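Local structure of flap endonuclease 1 (Desulfurococcus amylolyticus, 3ORY) at residues G8-M11 with G12-K16; N44-Y47 with Q48-A51; E106-K109 with A110-E114; K117-E120 with E121-S125; A139-T142 with E143-R147. The protein probably cuts 5' flaps from branched DNA as a structure-specific nuclease of the XPG/FEN1 family, in replication and repair. All coordinates share one frame; numbering follows the deposited sequence.

Contact 1 of 5, residues G8-M11 with G12-K16; sequences GVDM and GVDLK
Asp10, Gly12 and Asp14 shape an irregular loop near the N-terminus, ahead of strand 24-26. Two aspartates hold it, each accepting a bond from the backbone N two residues further on. Gly12 N donates to Asp10 OD1 at 3.0 Å in a nearly straight bond (164°). The donor sits above the carboxylate plane of Asp10, well out of it. Asp14 OD1 takes Lys16 N in the same way at 3.0 Å, which makes an Asx turn. In Asp10 the carboxylate carbon lies opposite the backbone N (chi1 165°), and this carries it forward over Gly12. It also brings Asp10 CG to 3.4 Å from Asp14 CB. The two carboxylate planes are turned 58° against each other. Asp10 OD2 and Asp14 OD2 are 4.3 Å apart, so their like charges would disfavour each other. A salt bridge from Arg107 to Asp10 OD2 probably offsets this. Water 1 joins the pieces. It accepts from Asp14 N at 2.7 Å and donates to Asp10 OD2 at 2.9 Å, with a longer bond to Gly12 O at 3.3 Å. Met11 turns its side chain the other way, near a bound phosphate ion. The loop is wedged between helices: Met11 packs on helix 42-52 at Asn44 and Tyr47, Val13 on Leu192 of helix 189-192, and Leu15 on helix 237-247.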
loop_
_atom_site.group_PDB
_atom_site.type_symbol
_atom_site.label_atom_id
_atom_site.label_comp_id
_atom_site.label_asym_id
_atom_site.label_seq_id
_atom_site.Cartn_x
_atom_site.Cartn_y
_atom_site.Cartn_z
ATOM N N GLY A 8 4.117 -5.203 -6.641
ATOM C CA GLY A 8 3.810 -3.742 -6.583
ATOM C C GLY A 8 5.030 -2.980 -6.092
ATOM O O GLY A 8 6.149 -3.504 -6.155
ATOM N N VAL A 9 4.824 -1.762 -5.593
ATOM C CA VAL A 9 5.937 -0.889 -5.178
ATOM C C VAL A 9 6.052 -0.743 -3.652
ATOM O O VAL A 9 5.044 -0.657 -2.954
ATOM C CB VAL A 9 5.871 0.511 -5.849
ATOM C CG1 VAL A 9 6.211 0.410 -7.331
ATOM C CG2 VAL A 9 4.500 1.157 -5.658
ATOM N N ASP A 10 7.281 -0.738 -3.147
ATOM C CA ASP A 10 7.520 -0.601 -1.710
ATOM C C ASP A 10 7.600 0.869 -1.349
ATOM O O ASP A 10 8.542 1.568 -1.754
ATOM C CB ASP A 10 8.813 -1.312 -1.283
ATOM C CG ASP A 10 9.273 -0.890 0.122
ATOM O OD1 ASP A 10 8.414 -0.693 1.023
ATOM O OD2 ASP A 10 10.500 -0.766 0.327
ATOM N N MET A 11 6.612 1.334 -0.588
ATOM C CA MET A 11 6.534 2.747 -0.189
ATOM C C MET A 11 6.725 2.927 1.322
ATOM O O MET A 11 6.439 4.002 1.864
ATOM C CB MET A 11 5.187 3.356 -0.605
ATOM C CG MET A 11 4.896 3.367 -2.111
ATOM S SD MET A 11 6.175 4.125 -3.114
ATOM C CE MET A 11 6.205 5.811 -2.511
ATOM N N GLY A 12 7.217 1.893 1.999
ATOM C CA GLY A 12 7.298 1.942 3.448
ATOM C C GLY A 12 8.369 1.041 4.005
ATOM O O GLY A 12 9.541 1.171 3.666
ATOM N N VAL A 13 7.954 0.134 4.884
ATOM C CA VAL A 13 8.852 -0.852 5.447
ATOM C C VAL A 13 8.541 -2.185 4.774
ATOM O O VAL A 13 7.453 -2.732 4.945
ATOM C CB VAL A 13 8.661 -0.949 6.982
ATOM C CG1 VAL A 13 9.513 -2.073 7.576
ATOM C CG2 VAL A 13 8.981 0.397 7.650
ATOM N N ASP A 14 9.490 -2.693 3.993
ATOM C CA ASP A 14 9.288 -3.935 3.254
ATOM C C ASP A 14 10.028 -5.091 3.958
ATOM O O ASP A 14 11.256 -5.099 4.030
ATOM C CB ASP A 14 9.748 -3.765 1.800
ATOM C CG ASP A 14 9.521 -5.016 0.938
ATOM O OD1 ASP A 14 8.863 -5.983 1.382
ATOM O OD2 ASP A 14 10.005 -5.014 -0.216
ATOM N N LEU A 15 9.260 -6.046 4.479
ATOM C CA LEU A 15 9.808 -7.197 5.213
ATOM C C LEU A 15 9.619 -8.500 4.443
ATOM O O LEU A 15 9.836 -9.587 4.984
ATOM C CB LEU A 15 9.141 -7.315 6.587
ATOM C CG LEU A 15 9.198 -6.097 7.517
ATOM C CD1 LEU A 15 8.484 -6.428 8.827
ATOM C CD2 LEU A 15 10.633 -5.678 7.777
ATOM N N LYS A 16 9.215 -8.386 3.178
ATOM C CA LYS A 16 8.860 -9.548 2.361
ATOM C C LYS A 16 9.776 -10.757 2.524
ATOM O O LYS A 16 9.297 -11.874 2.725
ATOM C CB LYS A 16 8.777 -9.161 0.879
ATOM C CG LYS A 16 8.187 -10.246 -0.011
ATOM C CD LYS A 16 7.944 -9.717 -1.437
ATOM C CE LYS A 16 7.149 -10.725 -2.267
ATOM N NZ LYS A 16 7.805 -12.064 -2.296
HETATM O O HOH W 1 11.567 -1.293 2.980
#

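Contact 2 of 5, residues N44-Y47 with Q48-A51; sequences NALY and QFLA
Leu46, Phe49, Tyr47 and Leu50 make the apolar heart of this buried turn of helix 42-52. Leu46 CD2 and Phe49 CD2 meet at 4.2 Å. One turn back from the ring, the methyl of Ala45 reaches Phe49 CE2 at 4.0 Å. Phe49 CG stands beside its own backbone N (chi1 -57°), and this lays the ring back over the preceding turn. One ring face thus covers Ala45 O, which lies 3.1 Å above the plane and towards the rim. On another side Tyr47 CD1 touches Leu50 CD1 at 4.1 Å. Inside these side chains run the regular helical bonds. Phe49 N to Ala45 O is 3.0 Å, and Leu50 N to Leu46 O is 2.9 Å. At the polar edge the Gln48 chain bends at chi2 (-43°) and folds over Asn44 O, with Gln48 CG 3.2 Å from that oxygen. Gln48 OE1 accepts from Val9 N, which ties the N-terminal loop to the helix. Tyr47 OH makes a weak hydrogen bond with Leu141 N. The helix fills the space between its neighbours: Phe49 packs on Leu75 and Arg78 of helix 70-84, Leu46 on Ala149 of helix 143-156, and Ala45 on Tyr91 of strand 88-93.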
loop_
_atom_site.group_PDB
_atom_site.type_symbol
_atom_site.label_atom_id
_atom_site.label_comp_id
_atom_site.label_asym_id
_atom_site.label_seq_id
_atom_site.Cartn_x
_atom_site.Cartn_y
_atom_site.Cartn_z
ATOM N N ASN A 44 -0.939 4.080 0.269
ATOM C CA ASN A 44 -0.277 2.913 -0.302
ATOM C C ASN A 44 -1.046 2.385 -1.507
ATOM O O ASN A 44 -0.444 2.059 -2.532
ATOM C CB ASN A 44 -0.079 1.791 0.723
ATOM C CG ASN A 44 1.001 0.834 0.316
ATOM O OD1 ASN A 44 2.179 1.015 0.676
ATOM N ND2 ASN A 44 0.633 -0.186 -0.454
ATOM N N ALA A 45 -2.370 2.301 -1.382
ATOM C CA ALA A 45 -3.208 1.871 -2.501
ATOM C C ALA A 45 -3.055 2.797 -3.697
ATOM O O ALA A 45 -2.917 2.331 -4.818
ATOM C CB ALA A 45 -4.697 1.753 -2.081
ATOM N N LEU A 46 -3.072 4.107 -3.465
ATOM C CA LEU A 46 -2.964 5.054 -4.577
ATOM C C LEU A 46 -1.617 4.929 -5.277
ATOM O O LEU A 46 -1.544 5.026 -6.497
ATOM C CB LEU A 46 -3.226 6.505 -4.111
ATOM C CG LEU A 46 -4.639 6.764 -3.567
ATOM C CD1 LEU A 46 -4.816 8.220 -3.095
ATOM C CD2 LEU A 46 -5.707 6.411 -4.587
ATOM N N TYR A 47 -0.556 4.703 -4.503
ATOM C CA TYR A 47 0.763 4.430 -5.064
ATOM C C TYR A 47 0.796 3.146 -5.895
ATOM O O TYR A 47 1.436 3.108 -6.961
ATOM C CB TYR A 47 1.842 4.414 -3.962
ATOM C CG TYR A 47 2.434 5.790 -3.728
ATOM C CD1 TYR A 47 3.069 6.479 -4.772
ATOM C CD2 TYR A 47 2.338 6.419 -2.491
ATOM C CE1 TYR A 47 3.609 7.739 -4.583
ATOM C CE2 TYR A 47 2.877 7.710 -2.289
ATOM C CZ TYR A 47 3.508 8.347 -3.340
ATOM O OH TYR A 47 4.037 9.602 -3.177
ATOM N N GLN A 48 0.112 2.102 -5.418
ATOM C CA GLN A 48 0.024 0.850 -6.189
ATOM C C GLN A 48 -0.648 1.071 -7.544
ATOM O O GLN A 48 -0.147 0.596 -8.572
ATOM C CB GLN A 48 -0.705 -0.256 -5.421
ATOM C CG GLN A 48 -0.060 -0.669 -4.106
ATOM C CD GLN A 48 1.458 -0.805 -4.179
ATOM O OE1 GLN A 48 2.015 -1.379 -5.126
ATOM N NE2 GLN A 48 2.134 -0.295 -3.156
ATOM N N PHE A 49 -1.759 1.809 -7.534
ATOM C CA PHE A 49 -2.495 2.121 -8.766
ATOM C C PHE A 49 -1.663 2.981 -9.723
ATOM O O PHE A 49 -1.677 2.772 -10.948
ATOM C CB PHE A 49 -3.813 2.823 -8.438
ATOM C CG PHE A 49 -4.718 2.033 -7.525
ATOM C CD1 PHE A 49 -4.806 0.646 -7.628
ATOM C CD2 PHE A 49 -5.512 2.688 -6.579
ATOM C CE1 PHE A 49 -5.646 -0.096 -6.782
ATOM C CE2 PHE A 49 -6.365 1.961 -5.734
ATOM C CZ PHE A 49 -6.435 0.569 -5.838
ATOM N N LEU A 50 -0.935 3.942 -9.161
ATOM C CA LEU A 50 -0.053 4.790 -9.956
ATOM C C LEU A 50 1.001 3.978 -10.705
ATOM O O LEU A 50 1.308 4.274 -11.861
ATOM C CB LEU A 50 0.611 5.870 -9.086
ATOM C CG LEU A 50 -0.258 7.054 -8.667
ATOM C CD1 LEU A 50 0.475 7.940 -7.638
ATOM C CD2 LEU A 50 -0.679 7.885 -9.881
ATOM N N ALA A 51 1.524 2.940 -10.055
ATOM C CA ALA A 51 2.556 2.098 -10.645
ATOM C C ALA A 51 1.997 0.994 -11.555
ATOM O O ALA A 51 2.617 0.642 -12.563
ATOM C CB ALA A 51 3.425 1.477 -9.537
#

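Contact 3 of 5, residues E106-K109 with A110-E114; sequences ERRK and AVKEE
Lys109 and Glu113 are joined twice, through backbone and side chains. Glu113 N donates to Lys109 O at 3.0 Å, one of four consecutive backbone bonds of this type. Lys109 NZ and Glu113 OE2 form a long salt bridge at 3.6 Å. Glu113 runs extended beyond CG and brings OE2 alongside the lysine chain, 3.4 Å from Lys109 CE. A tighter pair lies within the first turn. Arg107 NH1 donates to the syn lone pair of Glu106 OE1 at 3.2 Å, with the oxygen almost in the guanidinium plane. The bond is nearly straight (170°). Ala110 CB packs against this arginine from one turn on, 4.3 Å from Arg107 NH1. Two positive residues also pack closely. Lys112 CD rests over one face of the Arg108 guanidinium, 3.4 Å from Arg108 CZ. A bend at chi3 (52°) turns the lysine tail along that group, and Arg108 NH2 and Lys112 NZ end 4.0 Å apart, like charges that probably oppose each other. Arg108 NH2 has another partner in Ser138 O. This surface part of helix 102-125 is flanked by the loop between helices 128-134 and 143-156: Val111 and Lys112 both touch Ser138 there, and Arg108 touches Lys140.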
loop_
_atom_site.group_PDB
_atom_site.type_symbol
_atom_site.label_atom_id
_atom_site.label_comp_id
_atom_site.label_asym_id
_atom_site.label_seq_id
_atom_site.Cartn_x
_atom_site.Cartn_y
_atom_site.Cartn_z
ATOM N N GLU A 106 11.446 9.225 0.196
ATOM C CA GLU A 106 12.735 8.544 0.127
ATOM C C GLU A 106 12.643 7.246 -0.695
ATOM O O GLU A 106 13.566 6.925 -1.466
ATOM C CB GLU A 106 13.272 8.255 1.537
ATOM C CG GLU A 106 14.663 7.587 1.562
ATOM C CD GLU A 106 14.611 6.071 1.414
ATOM O OE1 GLU A 106 13.522 5.480 1.571
ATOM O OE2 GLU A 106 15.667 5.453 1.152
ATOM N N ARG A 107 11.546 6.502 -0.514
ATOM C CA ARG A 107 11.313 5.272 -1.275
ATOM C C ARG A 107 11.197 5.577 -2.762
ATOM O O ARG A 107 11.838 4.925 -3.582
ATOM C CB ARG A 107 10.057 4.526 -0.796
ATOM C CG ARG A 107 10.188 3.888 0.589
ATOM C CD ARG A 107 11.630 3.516 0.855
ATOM N NE ARG A 107 11.980 2.216 0.337
ATOM C CZ ARG A 107 13.216 1.736 0.267
ATOM N NH1 ARG A 107 14.267 2.463 0.650
ATOM N NH2 ARG A 107 13.400 0.518 -0.212
ATOM N N ARG A 108 10.387 6.574 -3.105
ATOM C CA ARG A 108 10.252 6.999 -4.505
ATOM C C ARG A 108 11.607 7.367 -5.134
ATOM O O ARG A 108 11.940 6.895 -6.226
ATOM C CB ARG A 108 9.256 8.161 -4.630
ATOM C CG ARG A 108 8.998 8.564 -6.060
ATOM C CD ARG A 108 8.083 9.767 -6.188
ATOM N NE ARG A 108 8.164 10.284 -7.557
ATOM C CZ ARG A 108 9.068 11.171 -7.982
ATOM N NH1 ARG A 108 9.977 11.668 -7.139
ATOM N NH2 ARG A 108 9.063 11.568 -9.254
ATOM N N LYS A 109 12.381 8.200 -4.439
ATOM C CA LYS A 109 13.713 8.588 -4.906
ATOM C C LYS A 109 14.616 7.364 -5.141
ATOM O O LYS A 109 15.281 7.284 -6.175
ATOM C CB LYS A 109 14.362 9.597 -3.951
ATOM C CG LYS A 109 15.778 10.055 -4.355
ATOM C CD LYS A 109 15.897 11.589 -4.337
ATOM C CE LYS A 109 17.348 12.070 -4.519
ATOM N NZ LYS A 109 18.120 11.979 -3.237
ATOM N N ALA A 110 14.607 6.411 -4.209
ATOM C CA ALA A 110 15.411 5.185 -4.352
ATOM C C ALA A 110 15.010 4.339 -5.564
ATOM O O ALA A 110 15.878 3.848 -6.292
ATOM C CB ALA A 110 15.371 4.344 -3.074
ATOM N N VAL A 111 13.704 4.166 -5.772
ATOM C CA VAL A 111 13.191 3.425 -6.934
ATOM C C VAL A 111 13.642 4.084 -8.246
ATOM O O VAL A 111 14.156 3.404 -9.141
ATOM C CB VAL A 111 11.640 3.254 -6.876
ATOM C CG1 VAL A 111 11.047 2.983 -8.252
ATOM C CG2 VAL A 111 11.273 2.131 -5.924
ATOM N N LYS A 112 13.479 5.405 -8.329
ATOM C CA LYS A 112 13.883 6.190 -9.511
ATOM C C LYS A 112 15.368 6.081 -9.843
ATOM O O LYS A 112 15.732 5.940 -11.015
ATOM C CB LYS A 112 13.537 7.666 -9.314
ATOM C CG LYS A 112 12.078 8.004 -9.488
ATOM C CD LYS A 112 11.788 9.435 -9.037
ATOM C CE LYS A 112 12.703 10.466 -9.682
ATOM N NZ LYS A 112 12.480 10.614 -11.157
ATOM N N GLU A 113 16.215 6.169 -8.818
ATOM C CA GLU A 113 17.664 6.023 -8.984
ATOM C C GLU A 113 18.037 4.629 -9.493
ATOM O O GLU A 113 18.886 4.500 -10.378
ATOM C CB GLU A 113 18.402 6.327 -7.676
ATOM C CG GLU A 113 18.423 7.817 -7.321
ATOM C CD GLU A 113 19.147 8.126 -6.014
ATOM O OE1 GLU A 113 19.916 7.269 -5.518
ATOM O OE2 GLU A 113 18.952 9.245 -5.487
ATOM N N GLU A 114 17.394 3.602 -8.935
ATOM C CA GLU A 114 17.590 2.215 -9.379
ATOM C C GLU A 114 17.115 1.987 -10.823
ATOM O O GLU A 114 17.847 1.420 -11.635
ATOM C CB GLU A 114 16.929 1.220 -8.405
ATOM C CG GLU A 114 16.986 -0.268 -8.832
ATOM C CD GLU A 114 18.405 -0.839 -8.959
ATOM O OE1 GLU A 114 19.366 -0.260 -8.397
ATOM O OE2 GLU A 114 18.562 -1.888 -9.629
#

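Contact 4 of 5, residues K117-E120 with E121-S125; sequences KKYE and EAVQS
Glu121 stands between two lysines from the preceding turn, Lys117 and Lys118, and the three form a salt-bridge network. Each carboxylate oxygen faces its own lysine. Glu121 OE2 lies 3.6 Å from Lys117 NZ, and Glu121 OE1 lies 3.7 Å from Lys118 NZ. Both are long, so the attraction is mainly that of charge. The lysines get there by different routes. Lys117 starts with CG opposite its backbone N and bends late, at chi3 and chi4. Lys118 bends early, at chi2 and chi3, and curls round so that its CD also comes to 3.5 Å from Glu121 OE1. The carboxylate would be shared between two positive charges, which probably favours its ionised form.

The apolar contact lies on another side of the helix. Val123 CG2 sits over one face of the Tyr119 ring in a CH-pi contact, 3.8 Å from the centroid and 22° off the ring normal. Its nearest ring atom is Tyr119 CZ, at 3.6 Å. Tyr119 and Val123 also touch a crystal neighbour, which may affect their poses.

Backbone bonds run throughout. Val123 N donates to Tyr119 O at 3.0 Å, and Gln124 N to Glu120 O at 3.0 Å. At the end of the helix Ser125 OG adds a weak bond to Ala122 O.

Helix 128-134 covers part of this turn, with Ala122 on Leu130 and Tyr119 on Ala131 and Tyr134. Charged pairs spaced three and four residues apart are a common feature of solvent-facing helices. The two-helix arrangement is consistent with the helical arch of FEN1 nucleases.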
loop_
_atom_site.group_PDB
_atom_site.type_symbol
_atom_site.label_atom_id
_atom_site.label_comp_id
_atom_site.label_asym_id
_atom_site.label_seq_id
_atom_site.Cartn_x
_atom_site.Cartn_y
_atom_site.Cartn_z
ATOM N N LYS A 117 19.533 3.634 -13.424
ATOM C CA LYS A 117 20.731 2.817 -13.616
ATOM C C LYS A 117 20.429 1.636 -14.548
ATOM O O LYS A 117 21.168 1.388 -15.505
ATOM C CB LYS A 117 21.268 2.370 -12.249
ATOM C CG LYS A 117 22.092 1.087 -12.204
ATOM C CD LYS A 117 22.429 0.756 -10.740
ATOM C CE LYS A 117 22.316 -0.740 -10.425
ATOM N NZ LYS A 117 23.514 -1.518 -10.861
ATOM N N LYS A 118 19.321 0.942 -14.280
ATOM C CA LYS A 118 18.884 -0.193 -15.096
ATOM C C LYS A 118 18.487 0.195 -16.529
ATOM O O LYS A 118 18.757 -0.555 -17.474
ATOM C CB LYS A 118 17.735 -0.939 -14.414
ATOM C CG LYS A 118 18.047 -1.533 -13.030
ATOM C CD LYS A 118 19.187 -2.553 -13.047
ATOM C CE LYS A 118 18.747 -3.897 -13.599
ATOM N NZ LYS A 118 19.863 -4.889 -13.545
ATOM N N TYR A 119 17.852 1.357 -16.694
ATOM C CA TYR A 119 17.501 1.853 -18.029
ATOM C C TYR A 119 18.748 2.100 -18.864
ATOM O O TYR A 119 18.783 1.764 -20.050
ATOM C CB TYR A 119 16.668 3.142 -17.965
ATOM C CG TYR A 119 16.342 3.723 -19.331
ATOM C CD1 TYR A 119 15.336 3.169 -20.118
ATOM C CD2 TYR A 119 17.044 4.829 -19.838
ATOM C CE1 TYR A 119 15.028 3.693 -21.370
ATOM C CE2 TYR A 119 16.740 5.362 -21.105
ATOM C CZ TYR A 119 15.727 4.788 -21.855
ATOM O OH TYR A 119 15.405 5.286 -23.092
ATOM N N GLU A 120 19.756 2.695 -18.229
ATOM C CA GLU A 120 21.019 3.004 -18.877
ATOM C C GLU A 120 21.723 1.725 -19.340
ATOM O O GLU A 120 22.224 1.656 -20.470
ATOM C CB GLU A 120 21.907 3.814 -17.931
ATOM C CG GLU A 120 23.339 3.966 -18.416
ATOM C CD GLU A 120 23.984 5.259 -17.964
ATOM O OE1 GLU A 120 23.701 5.707 -16.828
ATOM O OE2 GLU A 120 24.780 5.819 -18.754
ATOM N N GLU A 121 21.737 0.715 -18.469
ATOM C CA GLU A 121 22.339 -0.581 -18.793
ATOM C C GLU A 121 21.633 -1.256 -19.965
ATOM O O GLU A 121 22.286 -1.808 -20.848
ATOM C CB GLU A 121 22.364 -1.497 -17.562
ATOM C CG GLU A 121 23.374 -1.058 -16.501
ATOM C CD GLU A 121 23.233 -1.788 -15.169
ATOM O OE1 GLU A 121 22.155 -2.364 -14.879
ATOM O OE2 GLU A 121 24.215 -1.773 -14.398
ATOM N N ALA A 122 20.304 -1.184 -19.971
ATOM C CA ALA A 122 19.483 -1.752 -21.037
ATOM C C ALA A 122 19.705 -1.063 -22.388
ATOM O O ALA A 122 19.765 -1.733 -23.429
ATOM C CB ALA A 122 18.011 -1.719 -20.648
ATOM N N VAL A 123 19.835 0.264 -22.373
ATOM C CA VAL A 123 20.117 1.023 -23.593
ATOM C C VAL A 123 21.494 0.655 -24.138
ATOM O O VAL A 123 21.665 0.461 -25.344
ATOM C CB VAL A 123 20.011 2.554 -23.364
ATOM C CG1 VAL A 123 20.648 3.337 -24.517
ATOM C CG2 VAL A 123 18.560 2.962 -23.192
ATOM N N GLN A 124 22.462 0.545 -23.236
ATOM C CA GLN A 124 23.829 0.216 -23.602
ATOM C C GLN A 124 23.952 -1.219 -24.120
ATOM O O GLN A 124 24.761 -1.486 -25.006
ATOM C CB GLN A 124 24.760 0.438 -22.411
ATOM C CG GLN A 124 26.185 0.810 -22.790
ATOM C CD GLN A 124 27.065 1.045 -21.574
ATOM O OE1 GLN A 124 26.573 1.368 -20.484
ATOM N NE2 GLN A 124 28.376 0.885 -21.751
ATOM N N SER A 125 23.145 -2.132 -23.575
ATOM C CA SER A 125 23.161 -3.534 -24.016
ATOM C C SER A 125 22.293 -3.777 -25.257
ATOM O O SER A 125 22.425 -4.804 -25.922
ATOM C CB SER A 125 22.769 -4.483 -22.873
ATOM O OG SER A 125 21.359 -4.592 -22.738
#

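Contact 5 of 5, residues A139-T142 with E143-R147; sequences AKLT and EEMVR
Glu143 follows Thr142, the N-cap residue of helix 143-156, and opens the first turn. Its backbone N is taken by Glu99 OE2, a partner from a nearby loop. Its carboxylate leads away from the cap towards Arg147. Glu144 comes next, and its N donates to water 2 at 2.9 Å. That water has a weak bond to Thr142 OG1 at 3.3 Å, so it links the cap residue to the first turn. Met145 is the main partner of the cap. Its N donates to Thr142 OG1 at 3.2 Å in a nearly straight bond (163°). The threonine hydroxyl is placed for this by chi1 of 74°, between its own N and carbonyl carbon. In return Thr142 N makes a weak bond to Met145 SD at 3.5 Å, and the two residues form a capping box with sulfur as one acceptor. The methyl end of Met145 reaches Leu141, with Met145 CE 3.9 Å from Leu141 CD1. Val146 N donates to Thr142 O at 3.1 Å, with the donor in the carbonyl plane. Val146 CG2 meets Leu141 CG at 4.0 Å, the two side chains crossing at about a right angle. Arg147 closes the turn. Its NH2 is 3.4 Å from Glu143 OE2, but the oxygen lies well out of the guanidinium plane, so only charge links them. The cap lies against helix 42-52: Leu141 packs on Leu46, Ala139 on Leu50 and Val146 on Tyr43. Pro97 and Pro98 of a loop touch Glu143.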
loop_
_atom_site.group_PDB
_atom_site.type_symbol
_atom_site.label_atom_id
_atom_site.label_comp_id
_atom_site.label_asym_id
_atom_site.label_seq_id
_atom_site.Cartn_x
_atom_site.Cartn_y
_atom_site.Cartn_z
ATOM N N ALA A 139 5.298 8.075 -10.703
ATOM C CA ALA A 139 4.441 9.236 -10.524
ATOM C C ALA A 139 4.431 9.702 -9.063
ATOM O O ALA A 139 4.486 8.883 -8.140
ATOM C CB ALA A 139 3.030 8.928 -11.006
ATOM N N LYS A 140 4.384 11.014 -8.862
ATOM C CA LYS A 140 4.234 11.582 -7.523
ATOM C C LYS A 140 2.762 11.601 -7.110
ATOM O O LYS A 140 1.895 11.998 -7.885
ATOM C CB LYS A 140 4.798 13.005 -7.470
ATOM C CG LYS A 140 6.308 13.093 -7.562
ATOM C CD LYS A 140 6.811 14.531 -7.788
ATOM C CE LYS A 140 8.351 14.582 -7.903
ATOM N NZ LYS A 140 8.883 15.921 -8.281
ATOM N N LEU A 141 2.475 11.166 -5.888
ATOM C CA LEU A 141 1.137 11.349 -5.316
ATOM C C LEU A 141 1.052 12.744 -4.712
ATOM O O LEU A 141 1.846 13.089 -3.843
ATOM C CB LEU A 141 0.844 10.289 -4.245
ATOM C CG LEU A 141 -0.537 10.356 -3.577
ATOM C CD1 LEU A 141 -1.644 10.121 -4.618
ATOM C CD2 LEU A 141 -0.622 9.345 -2.440
ATOM N N THR A 142 0.089 13.540 -5.168
ATOM C CA THR A 142 -0.088 14.899 -4.654
ATOM C C THR A 142 -1.348 15.010 -3.801
ATOM O O THR A 142 -2.230 14.154 -3.856
ATOM C CB THR A 142 -0.221 15.930 -5.781
ATOM O OG1 THR A 142 -1.519 15.798 -6.366
ATOM C CG2 THR A 142 0.870 15.743 -6.854
ATOM N N GLU A 143 -1.422 16.080 -3.021
ATOM C CA GLU A 143 -2.598 16.372 -2.208
ATOM C C GLU A 143 -3.889 16.486 -3.045
ATOM O O GLU A 143 -4.936 16.003 -2.628
ATOM C CB GLU A 143 -2.333 17.625 -1.343
ATOM C CG GLU A 143 -3.504 18.097 -0.456
ATOM C CD GLU A 143 -4.023 17.037 0.518
ATOM O OE1 GLU A 143 -3.294 16.063 0.859
ATOM O OE2 GLU A 143 -5.195 17.186 0.934
ATOM N N GLU A 144 -3.809 17.098 -4.230
ATOM C CA GLU A 144 -4.968 17.184 -5.130
ATOM C C GLU A 144 -5.466 15.797 -5.561
ATOM O O GLU A 144 -6.679 15.560 -5.615
ATOM C CB GLU A 144 -4.672 18.076 -6.362
ATOM C CG GLU A 144 -5.752 18.020 -7.472
ATOM C CD GLU A 144 -5.469 18.943 -8.670
ATOM O OE1 GLU A 144 -4.304 19.345 -8.884
ATOM O OE2 GLU A 144 -6.422 19.268 -9.412
ATOM N N MET A 145 -4.544 14.878 -5.845
ATOM C CA MET A 145 -4.926 13.508 -6.203
ATOM C C MET A 145 -5.599 12.787 -5.023
ATOM O O MET A 145 -6.549 12.021 -5.215
ATOM C CB MET A 145 -3.720 12.717 -6.697
ATOM C CG MET A 145 -3.130 13.263 -8.004
ATOM S SD MET A 145 -1.387 12.821 -8.244
ATOM C CE MET A 145 -1.522 11.064 -8.391
ATOM N N VAL A 146 -5.112 13.059 -3.808
ATOM C CA VAL A 146 -5.729 12.516 -2.591
ATOM C C VAL A 146 -7.154 13.072 -2.420
ATOM O O VAL A 146 -8.094 12.325 -2.146
ATOM C CB VAL A 146 -4.851 12.782 -1.336
ATOM C CG1 VAL A 146 -5.597 12.399 -0.043
ATOM C CG2 VAL A 146 -3.520 12.010 -1.452
ATOM N N ARG A 147 -7.298 14.384 -2.586
ATOM C CA ARG A 147 -8.611 15.024 -2.552
ATOM C C ARG A 147 -9.574 14.371 -3.544
ATOM O O ARG A 147 -10.700 14.046 -3.180
ATOM C CB ARG A 147 -8.466 16.524 -2.851
ATOM C CG ARG A 147 -9.760 17.327 -2.907
ATOM C CD ARG A 147 -9.460 18.844 -2.803
ATOM N NE ARG A 147 -8.716 19.162 -1.571
ATOM C CZ ARG A 147 -7.452 19.593 -1.525
ATOM N NH1 ARG A 147 -6.761 19.791 -2.648
ATOM N NH2 ARG A 147 -6.878 19.840 -0.346
HETATM O O HOH W 2 -1.848 18.917 -5.377
#

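How the contacts relate
The five contacts follow one another along the chain. Contacts 1, 2 and 5 lie towards the body of the protein. Contact 2, on helix 42-52, touches both the N-terminal loop of contact 1 and the cap of contact 5, with centres about 12 and 11 Å away. Contacts 3 and 4 share helix 102-125, their centres about 17 Å apart. Contact 3 lies at the root of this helix and touches contacts 1 and 5. Contact 4 lies further out, its centre about 29 Å from the centre of the chain. The helix thus runs from the packed nuclease body to an exposed end, as expected for an arch that would meet flap DNA.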